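Local coordinates for hypothetical protein (Mus musculus, PDB 1VKB) that probably acts as a gamma-glutamylamine cyclotransferase of the AIG2-like family, releasing free amines from gamma-glutamyl-amine substrates, at residues Asn61-Leu65 against Ser98-Arg102; Ile56-Ile62 against Leu153-Arg158. All blocks are in the same frame, centred on the assembly; numbering follows the deposited sequence. Where two conformers were deposited one is given.

Contact 1: residues Asn61-Leu65 against Ser98-Arg102; sequences NIPWL and SMYQR
Tyr100 lays its ring against the indole of Trp64 and hands its phenol to the backbone of strand 62-66. The hydroxyl donates to Pro63 O, with OH to O at 2.7 Å; the acceptor lies in the plane of the Tyr100 ring, while the donor sits 28° out of the carbonyl plane. Packing is tight around this bond. Trp64 CE3 stands 3.4 Å from Tyr100 CZ over one ring face, yet the two near-parallel rings, their planes 20° apart, are slid so far that they barely overlap. On the indole, Tyr100 OH and Ile62 CG2 both rest over a face toward its rim, and these two atoms approach to 3.1 Å. The loop leading into strand 101-109 thus packs against strand 62-66; both strands flank strand 121-129 in the mixed sheet of the gamma-glutamyl cyclotransferase-like fold. With a phenylalanine here, Pro63 O would probably lose the hydroxyl donor of Tyr100, and the close contact of that hydroxyl with Ile62 CG2 would go with it. Trp64 NE1 is probably hydrogen-bonded to Ala57 O, on the neighbouring strand 54-57. Against these buried residues, Met99 is partly exposed and modelled in two conformers. In the one described, CG is anti to the backbone N (chi1 172°), and this extended chain carries CG to the edge of the indole, 3.5 Å from Trp64 CZ3, and Met99 CE to the tip of Ile62.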
loop_
_atom_site.group_PDB
_atom_site.type_symbol
_atom_site.label_atom_id
_atom_site.label_comp_id
_atom_site.label_asym_id
_atom_site.label_seq_id
_atom_site.Cartn_x
_atom_site.Cartn_y
_atom_site.Cartn_z
ATOM N N ASN A 61 -12.177 -7.640 -2.683
ATOM C CA ASN A 61 -11.364 -7.873 -1.491
ATOM C C ASN A 61 -10.009 -7.145 -1.578
ATOM O O ASN A 61 -8.931 -7.689 -1.295
ATOM C CB ASN A 61 -11.169 -9.375 -1.256
ATOM C CG ASN A 61 -12.488 -10.112 -1.072
ATOM O OD1 ASN A 61 -13.483 -9.533 -0.621
ATOM N ND2 ASN A 61 -12.513 -11.404 -1.432
ATOM N N ILE A 62 -10.089 -5.874 -1.903
ATOM C CA ILE A 62 -8.913 -4.994 -2.002
ATOM C C ILE A 62 -8.529 -4.483 -0.613
ATOM O O ILE A 62 -9.402 -4.182 0.212
ATOM C CB ILE A 62 -9.254 -3.839 -2.942
ATOM C CG1 ILE A 62 -9.177 -4.378 -4.381
ATOM C CG2 ILE A 62 -8.267 -2.731 -2.824
ATOM C CD1 ILE A 62 -9.814 -3.427 -5.396
ATOM N N PRO A 63 -7.244 -4.404 -0.329
ATOM C CA PRO A 63 -6.820 -3.733 0.873
ATOM C C PRO A 63 -6.779 -2.216 0.718
ATOM O O PRO A 63 -6.241 -1.677 -0.270
ATOM C CB PRO A 63 -5.416 -4.271 1.092
ATOM C CG PRO A 63 -4.863 -4.467 -0.310
ATOM C CD PRO A 63 -6.099 -4.962 -1.071
ATOM N N TRP A 64 -7.304 -1.535 1.722
ATOM C CA TRP A 64 -7.370 -0.077 1.729
ATOM C C TRP A 64 -6.880 0.465 3.032
ATOM O O TRP A 64 -7.432 0.133 4.089
ATOM C CB TRP A 64 -8.811 0.407 1.537
ATOM C CG TRP A 64 -9.619 -0.265 0.442
ATOM C CD1 TRP A 64 -10.308 -1.420 0.528
ATOM C CD2 TRP A 64 -9.900 0.272 -0.878
ATOM N NE1 TRP A 64 -10.984 -1.669 -0.656
ATOM C CE2 TRP A 64 -10.741 -0.643 -1.530
ATOM C CE3 TRP A 64 -9.501 1.411 -1.567
ATOM C CZ2 TRP A 64 -11.185 -0.448 -2.845
ATOM C CZ3 TRP A 64 -9.949 1.600 -2.869
ATOM C CH2 TRP A 64 -10.781 0.676 -3.481
ATOM N N LEU A 65 -5.888 1.354 2.965
ATOM C CA LEU A 65 -5.425 2.086 4.125
ATOM C C LEU A 65 -6.234 3.391 4.202
ATOM O O LEU A 65 -6.070 4.315 3.363
ATOM C CB LEU A 65 -3.918 2.358 4.035
ATOM C CG LEU A 65 -3.247 2.791 5.337
ATOM C CD1 LEU A 65 -3.311 1.647 6.357
ATOM C CD2 LEU A 65 -1.801 3.149 5.066
ATOM N N SER A 98 -9.194 9.225 -7.586
ATOM C CA SER A 98 -10.538 8.833 -7.195
ATOM C C SER A 98 -10.582 7.673 -6.212
ATOM O O SER A 98 -11.297 7.747 -5.255
ATOM C CB SER A 98 -11.479 8.613 -8.374
ATOM O OG SER A 98 -11.014 7.621 -9.230
ATOM N N MET A 99 -9.820 6.623 -6.474
ATOM C CA MET A 99 -9.917 5.374 -5.714
ATOM C C MET A 99 -8.972 5.446 -4.504
ATOM O O MET A 99 -9.357 5.088 -3.369
ATOM C CB MET A 99 -9.493 4.221 -6.670
ATOM C CG MET A 99 -9.305 2.779 -6.138
ATOM S SD MET A 99 -8.632 1.532 -7.338
ATOM C CE MET A 99 -9.076 -0.027 -6.582
ATOM N N TYR A 100 -7.739 5.886 -4.778
ATOM C CA TYR A 100 -6.759 6.196 -3.770
ATOM C C TYR A 100 -6.223 7.588 -4.024
ATOM O O TYR A 100 -6.433 8.153 -5.088
ATOM C CB TYR A 100 -5.592 5.209 -3.855
ATOM C CG TYR A 100 -5.868 3.769 -3.447
ATOM C CD1 TYR A 100 -6.275 2.851 -4.375
ATOM C CD2 TYR A 100 -5.655 3.338 -2.167
ATOM C CE1 TYR A 100 -6.476 1.541 -4.047
ATOM C CE2 TYR A 100 -5.872 2.025 -1.823
ATOM C CZ TYR A 100 -6.284 1.127 -2.779
ATOM O OH TYR A 100 -6.492 -0.225 -2.536
ATOM N N GLN A 101 -5.608 8.158 -2.995
ATOM C CA GLN A 101 -4.892 9.407 -3.120
ATOM C C GLN A 101 -3.489 9.116 -2.577
ATOM O O GLN A 101 -3.324 8.492 -1.518
ATOM C CB GLN A 101 -5.592 10.496 -2.329
ATOM C CG GLN A 101 -7.021 10.765 -2.711
ATOM C CD GLN A 101 -8.000 9.780 -2.138
ATOM O OE1 GLN A 101 -7.948 9.438 -0.949
ATOM N NE2 GLN A 101 -8.903 9.295 -2.993
ATOM N N ARG A 102 -2.468 9.553 -3.312
ATOM C CA ARG A 102 -1.128 9.331 -2.864
ATOM C C ARG A 102 -0.779 10.347 -1.789
ATOM O O ARG A 102 -0.885 11.575 -2.017
ATOM C CB ARG A 102 -0.172 9.471 -4.042
ATOM C CG ARG A 102 1.311 9.276 -3.641
ATOM C CD ARG A 102 2.223 8.793 -4.764
ATOM N NE ARG A 102 2.085 9.463 -6.070
ATOM C CZ ARG A 102 2.658 10.650 -6.397
ATOM N NH1 ARG A 102 3.282 11.405 -5.513
ATOM N NH2 ARG A 102 2.517 11.130 -7.601
#

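Contact 2: residues Ile56-Ile62 against Leu153-Arg158; sequences IAGEHNI and LRYNPR. With FMT (formic acid), chain B.
Asn61 and Asn156 each use a side-chain amide to grip the backbone of the facing segment. Asn61 ND2 donates to Arg154 O at 2.9 Å, with Arg154 O close to the plane of the Asn61 amide, though the nitrogen stands above the Arg154 carbonyl plane. In the other direction, Asn156 ND2 reaches a lone pair of Glu59 O, in the carbonyl plane, at 3.2 Å. Between them a nearly straight backbone bond joins Asn156 N to His60 O (171° at the hydrogen). The other end of the Asn156 amide is also engaged: OD1 accepts from His60 ND1 at 3.0 Å, with the ring and amide planes 58° apart. CG of Asn156 lies between its backbone N and carbonyl carbon (chi1 65°), which turns the amide toward His60, where ND2 and OD1 serve one bond each. Residues 58-61 form a type I beta turn in the hairpin joining strands 54-57 and 62-66, and the irregular chain near the C-terminus runs alongside it. Water 1 adds a bridge, donating to Asn61 O and Leu153 O. Further along, Arg158 CA sits over one face of the His60 ring, a CH-pi contact 3.8 Å from the centroid. Arg158 also pairs with a formic acid, probably from the crystallisation liquor: NE donates a hydrogen bond to O2 and NH2 to O1, while Tyr155 OH donates to the same O2 at 2.6 Å. Apolar packing lies on the inner side. Ile62 CG1 abuts the Tyr155 ring edge at CE1, and at the far end Ile56 CG2 lies 3.9 Å from Leu153 CB.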
loop_
_atom_site.group_PDB
_atom_site.type_symbol
_atom_site.label_atom_id
_atom_site.label_comp_id
_atom_site.label_asym_id
_atom_site.label_seq_id
_atom_site.Cartn_x
_atom_site.Cartn_y
_atom_site.Cartn_z
ATOM N N ILE A 56 -9.962 -4.825 4.380
ATOM C CA ILE A 56 -10.103 -5.607 3.164
ATOM C C ILE A 56 -11.557 -5.520 2.785
ATOM O O ILE A 56 -12.448 -6.023 3.508
ATOM C CB ILE A 56 -9.660 -7.055 3.410
ATOM C CG1 ILE A 56 -8.174 -7.125 3.783
ATOM C CG2 ILE A 56 -9.869 -7.852 2.150
ATOM C CD1 ILE A 56 -7.737 -8.497 4.256
ATOM N N ALA A 57 -11.825 -4.843 1.681
ATOM C CA ALA A 57 -13.179 -4.373 1.450
ATOM C C ALA A 57 -13.568 -4.322 -0.012
ATOM O O ALA A 57 -12.729 -4.200 -0.913
ATOM C CB ALA A 57 -13.356 -2.999 2.093
ATOM N N GLY A 58 -14.866 -4.363 -0.241
ATOM C CA GLY A 58 -15.405 -4.297 -1.585
ATOM C C GLY A 58 -15.432 -5.658 -2.256
ATOM O O GLY A 58 -14.930 -6.644 -1.731
ATOM N N GLU A 59 -16.028 -5.696 -3.452
ATOM C CA GLU A 59 -16.237 -6.948 -4.129
ATOM C C GLU A 59 -14.964 -7.644 -4.557
ATOM O O GLU A 59 -14.957 -8.869 -4.775
ATOM C CB GLU A 59 -17.139 -6.736 -5.359
ATOM C CG GLU A 59 -18.505 -6.201 -4.967
ATOM C CD GLU A 59 -19.638 -7.185 -5.152
ATOM O OE1 GLU A 59 -19.422 -8.419 -5.075
ATOM O OE2 GLU A 59 -20.764 -6.698 -5.379
ATOM N N HIS A 60 -13.872 -6.909 -4.676
ATOM C CA HIS A 60 -12.585 -7.486 -5.060
ATOM C C HIS A 60 -11.689 -7.845 -3.892
ATOM O O HIS A 60 -10.575 -8.331 -4.103
ATOM C CB HIS A 60 -11.844 -6.508 -5.963
ATOM C CG HIS A 60 -12.621 -6.185 -7.182
ATOM N ND1 HIS A 60 -12.851 -7.128 -8.151
ATOM C CD2 HIS A 60 -13.349 -5.097 -7.522
ATOM C CE1 HIS A 60 -13.650 -6.619 -9.076
ATOM N NE2 HIS A 60 -13.962 -5.382 -8.718
ATOM N N ASN A 61 -12.177 -7.640 -2.683
ATOM C CA ASN A 61 -11.364 -7.873 -1.491
ATOM C C ASN A 61 -10.009 -7.145 -1.578
ATOM O O ASN A 61 -8.931 -7.689 -1.295
ATOM C CB ASN A 61 -11.169 -9.375 -1.256
ATOM C CG ASN A 61 -12.488 -10.112 -1.072
ATOM O OD1 ASN A 61 -13.483 -9.533 -0.621
ATOM N ND2 ASN A 61 -12.513 -11.404 -1.432
ATOM N N ILE A 62 -10.089 -5.874 -1.903
ATOM C CA ILE A 62 -8.913 -4.994 -2.002
ATOM C C ILE A 62 -8.529 -4.483 -0.613
ATOM O O ILE A 62 -9.402 -4.182 0.212
ATOM C CB ILE A 62 -9.254 -3.839 -2.942
ATOM C CG1 ILE A 62 -9.177 -4.378 -4.381
ATOM C CG2 ILE A 62 -8.267 -2.731 -2.824
ATOM C CD1 ILE A 62 -9.814 -3.427 -5.396
ATOM N N LEU A 153 -10.639 -13.698 2.675
ATOM C CA LEU A 153 -10.985 -12.789 1.587
ATOM C C LEU A 153 -9.807 -12.584 0.622
ATOM O O LEU A 153 -8.986 -11.691 0.776
ATOM C CB LEU A 153 -11.415 -11.460 2.172
ATOM C CG LEU A 153 -12.627 -11.558 3.108
ATOM C CD1 LEU A 153 -12.796 -10.225 3.862
ATOM C CD2 LEU A 153 -13.859 -11.967 2.300
ATOM N N ARG A 154 -9.736 -13.464 -0.361
ATOM C CA ARG A 154 -8.669 -13.487 -1.315
ATOM C C ARG A 154 -8.955 -12.437 -2.387
ATOM O O ARG A 154 -10.105 -12.252 -2.852
ATOM C CB ARG A 154 -8.607 -14.906 -1.886
ATOM C CG ARG A 154 -7.455 -15.215 -2.817
ATOM C CD ARG A 154 -7.666 -16.535 -3.635
ATOM N NE ARG A 154 -6.436 -16.969 -4.254
ATOM C CZ ARG A 154 -6.016 -16.642 -5.476
ATOM N NH1 ARG A 154 -6.729 -15.888 -6.291
ATOM N NH2 ARG A 154 -4.857 -17.113 -5.882
ATOM N N TYR A 155 -7.912 -11.733 -2.779
ATOM C CA TYR A 155 -8.020 -10.717 -3.793
ATOM C C TYR A 155 -8.552 -11.280 -5.099
ATOM O O TYR A 155 -8.167 -12.373 -5.514
ATOM C CB TYR A 155 -6.660 -10.073 -4.027
ATOM C CG TYR A 155 -6.644 -9.131 -5.189
ATOM C CD1 TYR A 155 -7.177 -7.843 -5.082
ATOM C CD2 TYR A 155 -6.093 -9.515 -6.419
ATOM C CE1 TYR A 155 -7.113 -6.957 -6.142
ATOM C CE2 TYR A 155 -6.045 -8.626 -7.500
ATOM C CZ TYR A 155 -6.574 -7.373 -7.370
ATOM O OH TYR A 155 -6.517 -6.518 -8.417
ATOM N N ASN A 156 -9.460 -10.551 -5.723
ATOM C CA ASN A 156 -9.857 -10.911 -7.071
ATOM C C ASN A 156 -9.741 -9.700 -7.980
ATOM O O ASN A 156 -9.911 -8.546 -7.547
ATOM C CB ASN A 156 -11.186 -11.672 -7.107
ATOM C CG ASN A 156 -12.320 -10.875 -6.653
ATOM O OD1 ASN A 156 -12.791 -9.995 -7.381
ATOM N ND2 ASN A 156 -12.798 -11.156 -5.442
ATOM N N PRO A 157 -9.354 -9.942 -9.230
ATOM C CA PRO A 157 -8.958 -8.859 -10.103
ATOM C C PRO A 157 -10.135 -8.018 -10.564
ATOM O O PRO A 157 -11.280 -8.468 -10.600
ATOM C CB PRO A 157 -8.278 -9.572 -11.277
ATOM C CG PRO A 157 -8.865 -10.881 -11.315
ATOM C CD PRO A 157 -9.227 -11.247 -9.891
ATOM N N ARG A 158 -9.816 -6.782 -10.926
ATOM C CA ARG A 158 -10.828 -5.736 -11.062
ATOM C C ARG A 158 -11.946 -5.991 -12.046
ATOM O O ARG A 158 -13.090 -5.550 -11.800
ATOM C CB ARG A 158 -10.150 -4.419 -11.400
ATOM C CG ARG A 158 -9.539 -3.796 -10.181
ATOM C CD ARG A 158 -8.804 -2.512 -10.488
ATOM N NE ARG A 158 -7.803 -2.192 -9.475
ATOM C CZ ARG A 158 -7.074 -1.071 -9.490
ATOM N NH1 ARG A 158 -7.286 -0.157 -10.455
ATOM N NH2 ARG A 158 -6.152 -0.868 -8.537
HETATM C C FMT B . -5.996 -3.605 -6.809
HETATM O O1 FMT B . -5.974 -2.418 -6.419
HETATM O O2 FMT B . -6.767 -4.082 -7.682
HETATM O O HOH W 1 -7.515 -9.739 -0.419
#

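How the contacts relate
The centres of contacts 1 and 2 are about 11 Å apart, and both start from the hairpin of strands 54-57 and 62-66, neighbours in the mixed sheet, sharing Asn61 and Ile62. Contact 1 is buried nearer the middle of the chain and joins strand 62-66 to the loop just before strand 101-109; contact 2, at the turn of the hairpin, is partly buried and brings in residues 153-158, much later in the sequence. They meet through the probable hydrogen bond from Trp64 to Ala57 and, in one of the two Met99 conformers, where Met99 CE packs on Arg158 NH2. The hairpin thus links the sheet to the C-terminal segment, and the formic acid held beside Ile62 may mark a pocket at this junction.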